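Local coordinates for protein copper-transporting ATPase PAA1, chloroplastic (Arabidopsis thaliana, PDB 5LBD) that uses ATP hydrolysis to carry monovalent copper across the plastid envelope into the stroma, the chain here being its nucleotide-binding N-domain, at residues A[32-37]-A[47-52]. The protein carries 2 engineered substitutions. Sequence-based numbering, arbitrary orientation.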
ATOM      1  N   LEU A  32      -4.985   1.934   4.594  1.00 16.38           N
ATOM      2  CA  LEU A  32      -4.943   2.796   3.418  1.00 14.39           C
ATOM      3  C   LEU A  32      -4.655   1.978   2.173  1.00 13.52           C
ATOM      4  O   LEU A  32      -5.277   2.169   1.126  1.00 15.42           O
ATOM      5  CB  LEU A  32      -3.851   3.852   3.607  1.00 16.05           C
ATOM      6  CG  LEU A  32      -4.111   4.958   4.612  1.00 16.38           C
ATOM      7  CD1 LEU A  32      -2.822   5.672   4.922  1.00 19.18           C
ATOM      8  CD2 LEU A  32      -5.145   5.925   4.114  1.00 19.93           C
ATOM      9  N   ALA A  33      -3.688   1.073   2.267  1.00 15.43           N
ATOM     10  CA  ALA A  33      -3.367   0.252   1.089  1.00 15.84           C
ATOM     11  C   ALA A  33      -4.544  -0.642   0.701  1.00 13.96           C
ATOM     12  O   ALA A  33      -4.863  -0.802  -0.478  1.00 16.68           O
ATOM     13  CB  ALA A  33      -2.132  -0.587   1.367  1.00 15.70           C
ATOM     14  N   ALA A  34      -5.239  -1.195   1.690  1.00 14.84           N
ATOM     15  CA  ALA A  34      -6.390  -2.019   1.378  1.00 14.94           C
ATOM     16  C   ALA A  34      -7.486  -1.233   0.677  1.00 16.93           C
ATOM     17  O   ALA A  34      -8.231  -1.801  -0.113  1.00 17.28           O
ATOM     18  CB  ALA A  34      -6.936  -2.658   2.640  1.00 16.35           C
ATOM     19  N   ALA A  35      -7.640   0.052   0.990  1.00 15.25           N
ATOM     20  CA  ALA A  35      -8.643   0.852   0.307  1.00 17.58           C
ATOM     21  C   ALA A  35      -8.325   0.977  -1.180  1.00 15.64           C
ATOM     22  O   ALA A  35      -9.220   0.933  -2.025  1.00 18.11           O
ATOM     23  CB  ALA A  35      -8.716   2.230   0.933  1.00 19.14           C
ATOM     24  N   VAL A  36      -7.046   1.124  -1.502  1.00 15.17           N
ATOM     25  CA  VAL A  36      -6.624   1.125  -2.902  1.00 15.60           C
ATOM     26  C   VAL A  36      -6.896  -0.230  -3.540  1.00 15.87           C
ATOM     27  O   VAL A  36      -7.361  -0.308  -4.690  1.00 19.35           O
ATOM     28  CB  VAL A  36      -5.131   1.494  -2.983  1.00 15.98           C
ATOM     29  CG1 VAL A  36      -4.617   1.426  -4.451  1.00 19.56           C
ATOM     30  CG2 VAL A  36      -4.899   2.877  -2.417  1.00 19.68           C
ATOM     31  N   GLU A  37      -6.537  -1.299  -2.833  1.00 17.07           N
ATOM     32  CA  GLU A  37      -6.559  -2.668  -3.349  1.00 20.90           C
ATOM     33  C   GLU A  37      -7.917  -3.357  -3.222  1.00 18.35           C
ATOM     34  O   GLU A  37      -8.024  -4.508  -3.636  1.00 20.16           O
ATOM     35  CB  GLU A  37      -5.504  -3.516  -2.626  1.00 20.81           C
ATOM     36  CG  GLU A  37      -4.081  -3.031  -2.831  1.00 22.15           C
ATOM     37  CD  GLU A  37      -3.594  -3.192  -4.242  1.00 35.96           C
ATOM     38  OE1 GLU A  37      -4.047  -4.112  -4.963  1.00 30.82           O
ATOM     39  OE2 GLU A  37      -2.777  -2.361  -4.659  1.00 36.37           O
ATOM     40  N   ALA A  47      -4.063 -10.218  -0.335  1.00 16.21           N
ATOM     41  CA  ALA A  47      -3.419 -10.446   0.957  1.00 20.59           C
ATOM     42  C   ALA A  47      -3.432  -9.187   1.815  1.00 15.89           C
ATOM     43  O   ALA A  47      -3.618  -9.287   3.040  1.00 17.04           O
ATOM     44  CB  ALA A  47      -1.986 -10.941   0.751  1.00 19.14           C
ATOM     45  N   ILE A  48      -3.202  -8.011   1.211  1.00 15.38           N
ATOM     46  CA  ILE A  48      -3.296  -6.745   1.939  1.00 14.75           C
ATOM     47  C   ILE A  48      -4.715  -6.549   2.467  1.00 14.77           C
ATOM     48  O   ILE A  48      -4.929  -6.227   3.644  1.00 14.04           O
ATOM     49  CB  ILE A  48      -2.862  -5.583   1.032  1.00 14.52           C
ATOM     50  CG1 ILE A  48      -1.365  -5.693   0.744  1.00 15.20           C
ATOM     51  CG2 ILE A  48      -3.145  -4.269   1.692  1.00 17.65           C
ATOM     52  CD1 ILE A  48      -0.902  -4.721  -0.281  1.00 17.96           C
ATOM     53  N   VAL A  49      -5.710  -6.744   1.593  1.00 13.44           N
ATOM     54  CA  VAL A  49      -7.094  -6.593   1.998  1.00 14.56           C
ATOM     55  C   VAL A  49      -7.425  -7.505   3.185  1.00 15.68           C
ATOM     56  O   VAL A  49      -8.110  -7.097   4.122  1.00 17.61           O
ATOM     57  CB  VAL A  49      -8.008  -6.830   0.784  1.00 16.16           C
ATOM     58  CG1 VAL A  49      -9.445  -6.898   1.206  1.00 17.77           C
ATOM     59  CG2 VAL A  49      -7.790  -5.752  -0.222  1.00 18.64           C
ATOM     60  N   LYS A  50      -7.004  -8.772   3.125  1.00 15.79           N
ATOM     61  CA  LYS A  50      -7.293  -9.719   4.193  1.00 16.69           C
ATOM     62  C   LYS A  50      -6.664  -9.257   5.498  1.00 16.13           C
ATOM     63  O   LYS A  50      -7.313  -9.269   6.550  1.00 17.75           O
ATOM     64  CB  LYS A  50      -6.758 -11.094   3.802  1.00 18.69           C
ATOM     65  CG  LYS A  50      -7.042 -12.189   4.829  1.00 24.12           C
ATOM     66  CD  LYS A  50      -6.536 -13.561   4.409  1.00 38.40           C
ATOM     67  CE  LYS A  50      -7.023 -14.624   5.382  1.00 47.91           C
ATOM     68  NZ  LYS A  50      -6.430 -15.952   5.090  1.00 59.29           N
ATOM     69  N   ALA A  51      -5.408  -8.833   5.432  1.00 16.28           N
ATOM     70  CA  ALA A  51      -4.691  -8.442   6.648  1.00 17.98           C
ATOM     71  C   ALA A  51      -5.318  -7.205   7.280  1.00 14.61           C
ATOM     72  O   ALA A  51      -5.299  -7.056   8.508  1.00 16.31           O
ATOM     73  CB  ALA A  51      -3.216  -8.172   6.311  1.00 17.13           C
ATOM     74  N   ALA A  52      -5.887  -6.334   6.471  1.00 16.70           N
ATOM     75  CA  ALA A  52      -6.375  -5.027   6.875  1.00 18.40           C
ATOM     76  C   ALA A  52      -7.811  -5.024   7.356  1.00 18.83           C
ATOM     77  O   ALA A  52      -8.275  -3.993   7.855  1.00 21.03           O
ATOM     78  CB  ALA A  52      -6.240  -4.048   5.704  1.00 16.70           C
TER
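Ala-33 and Glu-37, one turn apart and both facing helix 47-52, are tied by the shortest backbone hydrogen bond within either segment, Glu-37 N to Ala-33 O at 2.9 Å. Across the interface the contact is apolar. The segment axes approach to 8.4 Å at a signed crossing angle of -132°, a spacing consistent with the small methyls of Ala-33, Ala-34 and Ala-52 at the interface. Ala-34 sits in the middle: its CA is 4.7 Å from that of Val-49, and its CB meets Ala-52 CB tip to tip at 3.4 Å, tighter than a usual methyl contact. Ile-48 sends its CG2 branch, anti to its own backbone N, against the flank of helix 32-37, where the methyl lies 3.8 Å from Ala-33 CB and close to the backbone of Ala-34. Its other branch ends in CD1, which makes a looser contact, 4.4 Å, with Glu-37 CG. CG1 of Val-49 is anti to the backbone N (chi1 171°), which leaves CG2 beside that N; this methyl rests 3.6 Å from Glu-37 O, a van der Waals touch. Helices 26-37 and 43-52, successive in the chain, form one of the helix pairs flanking the antiparallel sheet of the P1B-type N-domain: Ala-33 reaches Val-86 and Ile-118, Glu-37 touches Ala-75 and Val-86, and Ile-48 lies on Val-116, so strands 74-79, 82-87 and 115-120 underlie the pair.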